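PDB 6K2E: CRISPR/cas2 protein from Pyrococcus horikoshii OT3, which probably acts in CRISPR adaptive immunity as a small ferredoxin-like Cas2 protein that pairs into a dimer and probably binds RNA. Local coordinates for the interface of chains A and B. Residues are numbered along the deposited sequence; one frame, centred on the assembly and turned at random. Chains: chain A/B, CRISPR/cas2 protein.

Contact 1: the interface of chains A and B. Residues chain A 7, 31, 35, 37, 72, 74; chain B 63, 65.
B:Tyr65, on strand 61-67, inserts its ring into a pocket of chain A as an aromatic anchor of the two-fold Cas2 dimer interface. A:Leu74 CD1 lies over the centre of one face, 3.7 Å from the ring centroid, and A:Ile7 CD1 caps the opposite face. A branched aliphatic chain suits each place because its terminal methyl can point C-H bonds at the pi face. A:Leu74, on strand 73-78, also pairs with B:Tyr65 in an antiparallel bridge, making it a backbone neighbour too. A:Phe72 stands edge-to-face with the ring, its plane turned 74° from it and A:Phe72 CE1 coming 3.6 Å from B:Tyr65 CD1. The phenol hydroxyl donates a hydrogen bond from B:Tyr65 OH to the carboxylate oxygen A:Glu37 OE2 (2.8 Å), approaching from above the carboxylate plane. A phenylalanine in place of B:Tyr65 would probably keep the ring packing but leave the A:Glu37 carboxylate without its partner from the other chain. Beside the ring, B:Leu63 CD1 and A:Val35 CG2 meet tip to tip at 3.8 Å, continuing the apolar contact. In the second shell, A:Arg31 steadies the acceptor through a salt bridge. Its chain bends at chi2 and chi3 (61° and 74°), turning the guanidinium toward A:Glu37, while A:Leu74 CD2 rests over one guanidinium face. Across the carboxylate plane from the phenol, A:Arg31 NE donates to A:Glu37 OE2 at 2.6 Å, on the anti side but tilted out of that plane.

Contact 2: the interface of chains A and B. Residues chain A 52-53, 56, 60-62; chain B 77-78.
Strand 73-78 of chain B, through B:Val77 and B:Gly78, runs antiparallel to the start of strand 61-67 of chain A, while the end of helix 42-55 and the loop after it pack against the same valine. This is strand exchange of the kind seen in Cas2 dimers, in which the C-terminal strand of one ferredoxin-like subunit extends the sheet of the other. Two backbone hydrogen bonds join one residue pair: A:Val62 N donates to B:Val77 O (2.8 Å), and B:Val77 N donates to A:Val62 O (2.9 Å). Main-chain atoms make these bonds, so they tolerate many side chains; the packing of B:Val77 is what could distinguish this register from a shifted one, and beta-branched valines suit the extended backbone on both strands. The isopropyl group of B:Val77 turns its CG1 away from the strand toward the helix side of chain A. With CG1 anti to the backbone N (chi1 -167°), this methyl reaches A:Val56 CG2 at 3.7 Å, the two side chains crossing at about a right angle. The same B:Val77 CG1 lies 3.9 Å from A:Lys53 CA, so it is the backbone and the root of the lysine side chain that it touches, and the long chain can carry its ammonium group away from this apolar spot. Nearer the strand, A:Val62 CB and B:Val77 CB face each other at 4.0 Å across the bonded pair. Beyond them, A:Ser61 pairs with B:Gly78 in the next antiparallel bridge. B:Gly78 has a positive phi of 91°, a conformation readily adopted by glycine, and its CA passes beside the carbonyl A:Asp60 O.

Contact 1: the interface of chains A and B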
loop_
_atom_site.group_PDB
_atom_site.type_symbol
_atom_site.label_atom_id
_atom_site.label_comp_id
_atom_site.label_asym_id
_atom_site.label_seq_id
_atom_site.Cartn_x
_atom_site.Cartn_y
_atom_site.Cartn_z
ATOM N N ILE A 7 -1.870 2.289 -6.769
ATOM C CA ILE A 7 -2.087 1.468 -5.576
ATOM C C ILE A 7 -2.496 2.418 -4.466
ATOM O O ILE A 7 -1.788 3.393 -4.195
ATOM C CB ILE A 7 -0.840 0.674 -5.142
ATOM C CG1 ILE A 7 -0.369 -0.290 -6.210
ATOM C CG2 ILE A 7 -1.125 -0.143 -3.886
ATOM C CD1 ILE A 7 0.963 -0.929 -5.830
ATOM N N ARG A 31 -8.148 -5.221 -3.666
ATOM C CA ARG A 31 -7.163 -6.275 -3.443
ATOM C C ARG A 31 -7.425 -6.996 -2.130
ATOM O O ARG A 31 -7.792 -8.176 -2.111
ATOM C CB ARG A 31 -5.748 -5.670 -3.455
ATOM C CG ARG A 31 -4.607 -6.558 -2.956
ATOM C CD ARG A 31 -4.473 -7.794 -3.804
ATOM N NE ARG A 31 -3.891 -7.500 -5.102
ATOM C CZ ARG A 31 -3.769 -8.391 -6.073
ATOM N NH1 ARG A 31 -4.198 -9.633 -5.889
ATOM N NH2 ARG A 31 -3.209 -8.037 -7.221
ATOM N N VAL A 35 -6.555 -1.921 0.705
ATOM C CA VAL A 35 -5.690 -1.721 -0.449
ATOM C C VAL A 35 -6.528 -1.909 -1.712
ATOM O O VAL A 35 -7.229 -2.918 -1.857
ATOM C CB VAL A 35 -4.494 -2.682 -0.437
ATOM C CG1 VAL A 35 -3.676 -2.510 -1.723
ATOM C CG2 VAL A 35 -3.631 -2.425 0.807
ATOM N N GLU A 37 -6.321 -1.302 -6.144
ATOM C CA GLU A 37 -5.382 -1.055 -7.230
ATOM C C GLU A 37 -6.084 -1.167 -8.574
ATOM O O GLU A 37 -7.205 -1.666 -8.670
ATOM C CB GLU A 37 -4.175 -2.004 -7.163
ATOM C CG GLU A 37 -4.530 -3.468 -7.044
ATOM C CD GLU A 37 -3.316 -4.360 -6.904
ATOM O OE1 GLU A 37 -2.415 -4.296 -7.764
ATOM O OE2 GLU A 37 -3.272 -5.147 -5.942
ATOM N N PHE A 72 5.108 -4.865 -11.789
ATOM C CA PHE A 72 5.483 -5.310 -10.455
ATOM C C PHE A 72 5.011 -6.738 -10.238
ATOM O O PHE A 72 4.087 -7.218 -10.900
ATOM C CB PHE A 72 4.914 -4.401 -9.345
ATOM C CG PHE A 72 3.410 -4.321 -9.316
ATOM C CD1 PHE A 72 2.641 -5.231 -8.572
ATOM C CD2 PHE A 72 2.762 -3.316 -10.007
ATOM C CE1 PHE A 72 1.276 -5.174 -8.569
ATOM C CE2 PHE A 72 1.384 -3.239 -9.992
ATOM C CZ PHE A 72 0.640 -4.176 -9.266
ATOM N N LEU A 74 3.539 -8.978 -6.793
ATOM C CA LEU A 74 3.025 -8.874 -5.434
ATOM C C LEU A 74 3.161 -10.235 -4.770
ATOM O O LEU A 74 2.683 -11.245 -5.299
ATOM C CB LEU A 74 1.556 -8.418 -5.387
ATOM C CG LEU A 74 0.777 -8.685 -4.079
ATOM C CD1 LEU A 74 1.196 -7.771 -2.906
ATOM C CD2 LEU A 74 -0.723 -8.595 -4.301
ATOM N N LEU B 63 1.161 -7.443 2.637
ATOM C CA LEU B 63 1.294 -7.276 1.202
ATOM C C LEU B 63 2.664 -6.708 0.874
ATOM O O LEU B 63 3.021 -5.628 1.345
ATOM C CB LEU B 63 0.224 -6.333 0.671
ATOM C CG LEU B 63 -1.248 -6.685 0.832
ATOM C CD1 LEU B 63 -2.069 -5.765 -0.042
ATOM C CD2 LEU B 63 -1.478 -8.167 0.530
ATOM N N TYR B 65 4.712 -5.514 -2.332
ATOM C CA TYR B 65 4.734 -5.133 -3.743
ATOM C C TYR B 65 6.182 -4.885 -4.157
ATOM O O TYR B 65 6.836 -3.996 -3.610
ATOM C CB TYR B 65 3.904 -3.870 -4.011
ATOM C CG TYR B 65 2.411 -4.029 -3.939
ATOM C CD1 TYR B 65 1.683 -4.518 -5.026
ATOM C CD2 TYR B 65 1.722 -3.682 -2.788
ATOM C CE1 TYR B 65 0.305 -4.674 -4.957
ATOM C CE2 TYR B 65 0.354 -3.827 -2.710
ATOM C CZ TYR B 65 -0.351 -4.319 -3.793
ATOM O OH TYR B 65 -1.705 -4.458 -3.683
#

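Contact 2: the interface of chains A and B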
loop_
_atom_site.group_PDB
_atom_site.type_symbol
_atom_site.label_atom_id
_atom_site.label_comp_id
_atom_site.label_asym_id
_atom_site.label_seq_id
_atom_site.Cartn_x
_atom_site.Cartn_y
_atom_site.Cartn_z
ATOM N N LEU A 52 -12.291 11.786 -2.908
ATOM C CA LEU A 52 -11.658 11.362 -1.660
ATOM C C LEU A 52 -11.385 12.552 -0.760
ATOM O O LEU A 52 -11.574 12.472 0.458
ATOM C CB LEU A 52 -10.342 10.640 -1.943
ATOM C CG LEU A 52 -10.383 9.163 -2.341
ATOM C CD1 LEU A 52 -9.075 8.720 -2.968
ATOM C CD2 LEU A 52 -10.724 8.294 -1.151
ATOM N N LYS A 53 -11.006 13.684 -1.358
ATOM C CA LYS A 53 -10.651 14.863 -0.580
ATOM C C LYS A 53 -11.863 15.454 0.125
ATOM O O LYS A 53 -11.724 16.073 1.188
ATOM C CB LYS A 53 -10.002 15.902 -1.486
ATOM C CG LYS A 53 -8.980 16.775 -0.795
ATOM C CD LYS A 53 -8.172 17.531 -1.817
ATOM C CE LYS A 53 -6.695 17.416 -1.495
ATOM N NZ LYS A 53 -5.871 17.928 -2.619
ATOM N N VAL A 56 -12.406 12.769 3.371
ATOM C CA VAL A 56 -11.431 12.666 4.447
ATOM C C VAL A 56 -11.466 13.935 5.286
ATOM O O VAL A 56 -11.629 15.057 4.781
ATOM C CB VAL A 56 -10.018 12.361 3.909
ATOM C CG1 VAL A 56 -10.016 11.016 3.198
ATOM C CG2 VAL A 56 -9.483 13.472 3.024
ATOM N N ASP A 60 -7.549 11.677 8.925
ATOM C CA ASP A 60 -7.694 10.602 7.958
ATOM C C ASP A 60 -6.637 10.724 6.885
ATOM O O ASP A 60 -6.224 11.829 6.525
ATOM C CB ASP A 60 -9.036 10.645 7.247
ATOM C CG ASP A 60 -10.150 10.185 8.097
ATOM O OD1 ASP A 60 -9.939 9.898 9.301
ATOM O OD2 ASP A 60 -11.246 10.138 7.521
ATOM N N SER A 61 -6.257 9.578 6.328
ATOM C CA SER A 61 -5.132 9.502 5.414
ATOM C C SER A 61 -5.450 8.560 4.258
ATOM O O SER A 61 -5.994 7.475 4.474
ATOM C CB SER A 61 -3.905 9.025 6.175
ATOM O OG SER A 61 -2.747 9.523 5.565
ATOM N N VAL A 62 -5.144 8.967 3.028
ATOM C CA VAL A 62 -5.195 8.064 1.875
ATOM C C VAL A 62 -3.880 8.190 1.110
ATOM O O VAL A 62 -3.509 9.292 0.680
ATOM C CB VAL A 62 -6.383 8.343 0.924
ATOM C CG1 VAL A 62 -6.435 7.269 -0.128
ATOM C CG2 VAL A 62 -7.737 8.414 1.641
ATOM N N VAL B 77 -3.603 12.142 0.362
ATOM C CA VAL B 77 -4.820 12.871 0.716
ATOM C C VAL B 77 -5.001 12.836 2.236
ATOM O O VAL B 77 -4.957 11.764 2.849
ATOM C CB VAL B 77 -6.046 12.269 0.006
ATOM C CG1 VAL B 77 -7.232 13.184 0.113
ATOM C CG2 VAL B 77 -5.723 12.015 -1.457
ATOM N N GLY B 78 -5.236 13.991 2.843
ATOM C CA GLY B 78 -5.321 14.049 4.284
ATOM C C GLY B 78 -3.992 14.332 4.946
ATOM O O GLY B 78 -3.213 15.125 4.437
#

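Contact 1 and contact 2 lie about 19 Å apart, measured between the centres of their C-alpha atoms, and draw on the same two strands, 61-67 and 73-78, with the roles of the chains exchanged. In contact 1 strand 61-67 belongs to chain B and meets strand 73-78 of chain A; in contact 2 chain A supplies 61-67 and chain B supplies 73-78. By the two-fold symmetry the twin of contact 1 lies on the same pair of strands as contact 2, so the two mark different points along one inter-chain strand pairing. The contacts as given share no residue.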